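Putative phosphomethylpyrimidine kinase (PDB 3MBH) probably phosphorylates pyridoxal with ATP, as a pyridoxal kinase of the ribokinase clan, and is seen here with pyridoxal bound. Local coordinates at residues P113-N118 and E128-M133; A140-P145 and V181-S186. All blocks are in the same frame, centred on the assembly; numbering follows the deposited sequence.

In the fold
Contacts 1 and 2 follow one another along the chain and belong to the same α/β body. In contact 1 the loop after strand 108-111 rests on helix 127-136, and in contact 2 strand 142-143, which comes next after that helix, pairs with strand 181-189. Their centres lie about 14 Å apart, yet they touch directly: Pro113 CD of contact 1 packs 3.4 Å from Pro145 N of contact 2. The loops that carry the two prolines follow neighbouring parallel strands, 108-111 and 142-143. Contact 1 reaches the pyridoxal through Val114, whereas contact 2 is farther off, the side chain of Thr144 being about 9 Å from the ligand.

Contact 1: residues P113-N118 and E128-M133; sequences PVLGDN and EMVKEM. With PXL (3-hydroxy-5-(hydroxymethyl)-2-methylisonicotinaldehyde), chain G.
Pro113 sets its ring carbon CB against Met133, present here as selenomethionine, with CB 3.7 Å from Met133 CG; Leu153 of helix 147-154 touches both side chains. Met133 starts with CG anti to its backbone N (chi1 -173°), then bends at both following torsions. Its SE passes Pro113 CA at 3.8 Å, and its terminal CE lies 3.8 Å from Val114 O. Val114 meets the helix through its backbone, while its methyls face the pyridoxal, with CG1 3.6 Å and CG2 3.8 Å from the hydroxyl oxygen OP4. The ligand's polar grip comes from Thr50, Gln51 and Asp225. The arrangement belongs to the ribokinase-type α/β fold, in which the loop after strand 108-111 runs past the ligand pocket while helix 127-136 packs behind it. Leu115 is the main anchor on that helix. With CG anti to its carbonyl carbon (chi1 -64°), it puts CD2 against Met129, Val130 and Met133, 3.6 Å from Met129 CG and 4.0 Å from Met133 CB. Val130 CG2 borders the same methyl more loosely at 4.3 Å, and Leu121 of strand 120-121 packs against both Leu115 and Val130. An alanine in place of Leu115 would probably open a gap facing these three helix residues, with Met129 and Met133 less firmly held. The Leu115 backbone N donates a hydrogen bond to Glu149 OE2, and the next carbonyl, Gly116 O, accepts from Asn146 ND2.

Contact 2: residues A140-P145 and V181-S186; sequences ADVITP and VVIITS
Val181 opens the pairing of two parallel strands in the central sheet of the ribokinase-like fold, joined by a beta-alpha-beta crossover that carries helices 147-154 and 164-176. Its two backbone polar groups embrace Val142: Val181 N gives a hydrogen bond to Asp141 O (2.9 Å), and Val181 O accepts one from Ile143 N (3.1 Å). The side chains of Val181 and Val142 run side by side, CG1 to CG1 at 3.9 Å. Two residues on, Ile183 repeats the donor half of this, its N bonding to Ile143 O at 2.9 Å. CG1 of Ile183 is anti to its carbonyl carbon (chi1 -55°), and from there CD1 reaches Thr144 CG2 at 4.1 Å; Thr144 OG1 is hydrogen-bonded to Thr228 OG1, and Phe227 and Ile231 of helix 223-236 cover Ile183. On the other face, Ile143 CG1 meets Val182 CG1, and Leu171 and Leu174 of helix 164-176 close over Val182. Beyond these bridges Pro145 departs from the pattern. Having no N-H, it cannot give Ile183 O the backbone bond that would continue the pairing, and the oxygen faces carbon instead: Thr144 CA makes a CA-H...O contact with it, and Pro145 CD sits 3.0 Å away. The proline still accepts, with Thr185 N 2.9 Å from Pro145 O and Ile184 CA adding a CA-H...O contact at 3.2 Å to that same Pro145 O.

Contact 1: residues P113-N118 and E128-M133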
loop_
_atom_site.group_PDB
_atom_site.type_symbol
_atom_site.label_atom_id
_atom_site.label_comp_id
_atom_site.label_asym_id
_atom_site.label_seq_id
_atom_site.Cartn_x
_atom_site.Cartn_y
_atom_site.Cartn_z
ATOM N N PRO A 113 -23.895 16.019 18.996
ATOM C CA PRO A 113 -24.438 16.927 19.995
ATOM C C PRO A 113 -23.506 17.077 21.216
ATOM O O PRO A 113 -23.853 16.624 22.308
ATOM C CB PRO A 113 -25.785 16.268 20.363
ATOM C CG PRO A 113 -25.486 14.820 20.261
ATOM C CD PRO A 113 -24.452 14.671 19.126
ATOM N N VAL A 114 -22.363 17.727 21.006
ATOM C CA VAL A 114 -21.280 17.837 21.987
ATOM C C VAL A 114 -21.751 18.653 23.213
ATOM O O VAL A 114 -21.944 19.876 23.136
ATOM C CB VAL A 114 -19.999 18.421 21.345
ATOM C CG1 VAL A 114 -18.808 18.555 22.398
ATOM C CG2 VAL A 114 -19.537 17.561 20.117
ATOM N N LEU A 115 -21.950 17.960 24.345
ATOM C CA LEU A 115 -22.430 18.590 25.585
ATOM C C LEU A 115 -21.702 18.155 26.854
ATOM O O LEU A 115 -21.589 18.940 27.808
ATOM C CB LEU A 115 -23.902 18.306 25.785
ATOM C CG LEU A 115 -24.902 18.857 24.761
ATOM C CD1 LEU A 115 -26.209 18.115 24.945
ATOM C CD2 LEU A 115 -25.005 20.420 24.890
ATOM N N GLY A 116 -21.216 16.918 26.862
ATOM C CA GLY A 116 -20.607 16.349 28.048
ATOM C C GLY A 116 -20.261 14.872 27.924
ATOM O O GLY A 116 -20.418 14.252 26.872
ATOM N N ASP A 117 -19.760 14.312 29.004
ATOM C CA ASP A 117 -19.401 12.901 29.037
ATOM C C ASP A 117 -19.251 12.561 30.507
ATOM O O ASP A 117 -19.219 13.452 31.359
ATOM C CB ASP A 117 -18.080 12.637 28.318
ATOM C CG ASP A 117 -17.950 11.196 27.805
ATOM O OD1 ASP A 117 -18.764 10.304 28.160
ATOM O OD2 ASP A 117 -17.012 10.975 27.033
ATOM N N ASN A 118 -19.180 11.264 30.774
ATOM C CA ASN A 118 -19.111 10.727 32.117
ATOM C C ASN A 118 -20.165 11.256 33.012
ATOM O O ASN A 118 -19.886 11.510 34.150
ATOM C CB ASN A 118 -17.763 11.029 32.753
ATOM C CG ASN A 118 -16.581 10.426 31.994
ATOM O OD1 ASN A 118 -15.663 11.152 31.632
ATOM N ND2 ASN A 118 -16.552 9.101 31.826
ATOM N N GLU A 128 -28.754 25.904 29.165
ATOM C CA GLU A 128 -29.098 26.662 27.955
ATOM C C GLU A 128 -28.478 26.036 26.717
ATOM O O GLU A 128 -29.104 25.906 25.662
ATOM C CB GLU A 128 -28.605 28.097 28.038
ATOM C CG GLU A 128 -29.420 29.005 28.735
ATOM C CD GLU A 128 -30.914 28.867 28.475
ATOM O OE1 GLU A 128 -31.361 28.936 27.317
ATOM O OE2 GLU A 128 -31.645 28.743 29.483
HETATM N N MSE A 129 -27.225 25.637 26.838
HETATM C CA MSE A 129 -26.581 24.907 25.771
HETATM C C MSE A 129 -27.364 23.610 25.497
HETATM O O MSE A 129 -27.630 23.297 24.335
HETATM C CB MSE A 129 -25.117 24.628 26.099
HETATM C CG MSE A 129 -24.430 23.937 25.015
HETATM SE SE MSE A 129 -24.056 25.211 23.456
HETATM C CE MSE A 129 -23.579 26.648 24.528
ATOM N N VAL A 130 -27.805 22.910 26.535
ATOM C CA VAL A 130 -28.552 21.662 26.338
ATOM C C VAL A 130 -29.876 21.924 25.609
ATOM O O VAL A 130 -30.148 21.303 24.591
ATOM C CB VAL A 130 -28.839 20.966 27.654
ATOM C CG1 VAL A 130 -29.602 19.744 27.403
ATOM C CG2 VAL A 130 -27.496 20.586 28.402
ATOM N N LYS A 131 -30.677 22.887 26.118
ATOM C CA LYS A 131 -31.958 23.210 25.491
ATOM C C LYS A 131 -31.769 23.602 24.012
ATOM O O LYS A 131 -32.508 23.126 23.169
ATOM C CB LYS A 131 -32.728 24.292 26.263
ATOM C CG LYS A 131 -33.049 23.895 27.680
ATOM C CD LYS A 131 -33.946 24.865 28.369
ATOM C CE LYS A 131 -33.249 26.131 28.703
ATOM N NZ LYS A 131 -33.729 26.691 30.023
ATOM N N GLU A 132 -30.761 24.412 23.685
ATOM C CA GLU A 132 -30.511 24.777 22.277
ATOM C C GLU A 132 -30.085 23.564 21.423
ATOM O O GLU A 132 -30.525 23.391 20.261
ATOM C CB GLU A 132 -29.484 25.910 22.189
ATOM C CG GLU A 132 -29.939 27.248 22.763
ATOM C CD GLU A 132 -31.123 27.856 21.988
ATOM O OE1 GLU A 132 -31.074 27.903 20.746
ATOM O OE2 GLU A 132 -32.090 28.296 22.632
HETATM N N MSE A 133 -29.226 22.712 21.984
HETATM C CA MSE A 133 -28.766 21.560 21.239
HETATM C C MSE A 133 -29.944 20.652 20.865
HETATM O O MSE A 133 -29.958 20.072 19.782
HETATM C CB MSE A 133 -27.697 20.812 22.016
HETATM C CG MSE A 133 -27.027 19.687 21.258
HETATM SE SE MSE A 133 -26.078 20.340 19.658
HETATM C CE MSE A 133 -24.459 21.017 20.487
HETATM O OP4 PXL G . -15.908 17.047 21.001
HETATM C C5A PXL G . -15.206 17.062 22.235
HETATM C C5 PXL G . -14.647 18.469 22.469
HETATM C C6 PXL G . -14.498 19.442 21.500
HETATM N N1 PXL G . -14.031 20.657 21.784
HETATM C C2 PXL G . -13.605 21.087 22.990
HETATM C C3 PXL G . -13.695 20.132 24.103
HETATM C C4 PXL G . -14.264 18.795 23.811
HETATM C C4A PXL G . -14.369 17.716 24.791
HETATM O O4A PXL G . -13.730 17.925 25.774
HETATM O O3 PXL G . -13.361 20.417 25.371
HETATM C C2A PXL G . -13.055 22.502 23.059
#

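Contact 2: residues A140-P145 and V181-S186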
loop_
_atom_site.group_PDB
_atom_site.type_symbol
_atom_site.label_atom_id
_atom_site.label_comp_id
_atom_site.label_asym_id
_atom_site.label_seq_id
_atom_site.Cartn_x
_atom_site.Cartn_y
_atom_site.Cartn_z
ATOM N N ALA A 140 -30.676 17.691 11.725
ATOM C CA ALA A 140 -29.596 16.797 11.221
ATOM C C ALA A 140 -30.155 15.534 10.604
ATOM O O ALA A 140 -31.234 15.095 10.980
ATOM C CB ALA A 140 -28.671 16.415 12.333
ATOM N N ASP A 141 -29.358 14.927 9.729
ATOM C CA ASP A 141 -29.644 13.594 9.185
ATOM C C ASP A 141 -29.068 12.494 10.072
ATOM O O ASP A 141 -29.660 11.407 10.229
ATOM C CB ASP A 141 -29.076 13.446 7.771
ATOM C CG ASP A 141 -29.605 14.497 6.801
ATOM O OD1 ASP A 141 -30.803 14.740 6.822
ATOM O OD2 ASP A 141 -28.845 15.069 6.008
ATOM N N VAL A 142 -27.911 12.768 10.655
ATOM C CA VAL A 142 -27.153 11.792 11.449
ATOM C C VAL A 142 -26.728 12.504 12.717
ATOM O O VAL A 142 -26.148 13.561 12.611
ATOM C CB VAL A 142 -25.910 11.274 10.683
ATOM C CG1 VAL A 142 -25.181 10.077 11.542
ATOM C CG2 VAL A 142 -26.281 10.742 9.273
ATOM N N ILE A 143 -27.044 11.976 13.897
ATOM C CA ILE A 143 -26.512 12.462 15.153
ATOM C C ILE A 143 -25.781 11.383 15.936
ATOM O O ILE A 143 -26.120 10.211 15.860
ATOM C CB ILE A 143 -27.598 13.126 16.072
ATOM C CG1 ILE A 143 -28.692 12.117 16.467
ATOM C CG2 ILE A 143 -28.235 14.376 15.400
ATOM C CD1 ILE A 143 -29.663 12.686 17.584
ATOM N N THR A 144 -24.769 11.786 16.686
ATOM C CA THR A 144 -23.896 10.844 17.337
ATOM C C THR A 144 -23.693 11.127 18.870
ATOM O O THR A 144 -22.571 11.164 19.365
ATOM C CB THR A 144 -22.548 10.824 16.642
ATOM O OG1 THR A 144 -21.979 12.140 16.616
ATOM C CG2 THR A 144 -22.692 10.280 15.152
ATOM N N PRO A 145 -24.778 11.297 19.620
ATOM C CA PRO A 145 -24.601 11.466 21.068
ATOM C C PRO A 145 -23.920 10.303 21.776
ATOM O O PRO A 145 -24.205 9.139 21.446
ATOM C CB PRO A 145 -26.005 11.469 21.591
ATOM C CG PRO A 145 -26.831 10.795 20.500
ATOM C CD PRO A 145 -26.165 11.046 19.230
ATOM N N VAL A 181 -30.768 8.813 11.032
ATOM C CA VAL A 181 -29.775 7.939 11.681
ATOM C C VAL A 181 -29.371 8.522 13.026
ATOM O O VAL A 181 -28.997 9.734 13.152
ATOM C CB VAL A 181 -28.516 7.730 10.819
ATOM C CG1 VAL A 181 -27.406 6.889 11.590
ATOM C CG2 VAL A 181 -28.878 6.992 9.500
ATOM N N VAL A 182 -29.474 7.668 14.033
ATOM C CA VAL A 182 -29.092 8.041 15.377
ATOM C C VAL A 182 -28.095 6.995 15.837
ATOM O O VAL A 182 -28.354 5.800 15.715
ATOM C CB VAL A 182 -30.294 8.048 16.339
ATOM C CG1 VAL A 182 -29.868 8.409 17.764
ATOM C CG2 VAL A 182 -31.398 9.016 15.798
ATOM N N ILE A 183 -26.961 7.459 16.361
ATOM C CA ILE A 183 -25.944 6.570 16.899
ATOM C C ILE A 183 -25.697 6.991 18.339
ATOM O O ILE A 183 -25.461 8.175 18.603
ATOM C CB ILE A 183 -24.638 6.625 16.023
ATOM C CG1 ILE A 183 -24.949 6.306 14.536
ATOM C CG2 ILE A 183 -23.577 5.717 16.621
ATOM C CD1 ILE A 183 -23.809 6.625 13.582
ATOM N N ILE A 184 -25.768 6.040 19.270
ATOM C CA ILE A 184 -25.462 6.315 20.656
ATOM C C ILE A 184 -24.155 5.620 21.001
ATOM O O ILE A 184 -24.056 4.393 20.886
ATOM C CB ILE A 184 -26.580 5.849 21.623
ATOM C CG1 ILE A 184 -27.887 6.529 21.269
ATOM C CG2 ILE A 184 -26.152 6.150 23.097
ATOM C CD1 ILE A 184 -29.120 6.020 21.998
ATOM N N THR A 185 -23.135 6.408 21.403
ATOM C CA THR A 185 -21.852 5.834 21.761
ATOM C C THR A 185 -21.664 5.753 23.298
ATOM O O THR A 185 -22.436 6.261 24.076
ATOM C CB THR A 185 -20.710 6.622 21.180
ATOM O OG1 THR A 185 -20.498 7.799 21.976
ATOM C CG2 THR A 185 -20.977 6.961 19.720
ATOM N N SER A 186 -20.621 5.072 23.697
ATOM C CA SER A 186 -20.182 5.002 25.082
ATOM C C SER A 186 -21.200 4.366 26.018
ATOM O O SER A 186 -21.353 4.827 27.164
ATOM C CB SER A 186 -19.808 6.396 25.585
ATOM O OG SER A 186 -19.129 7.105 24.556
#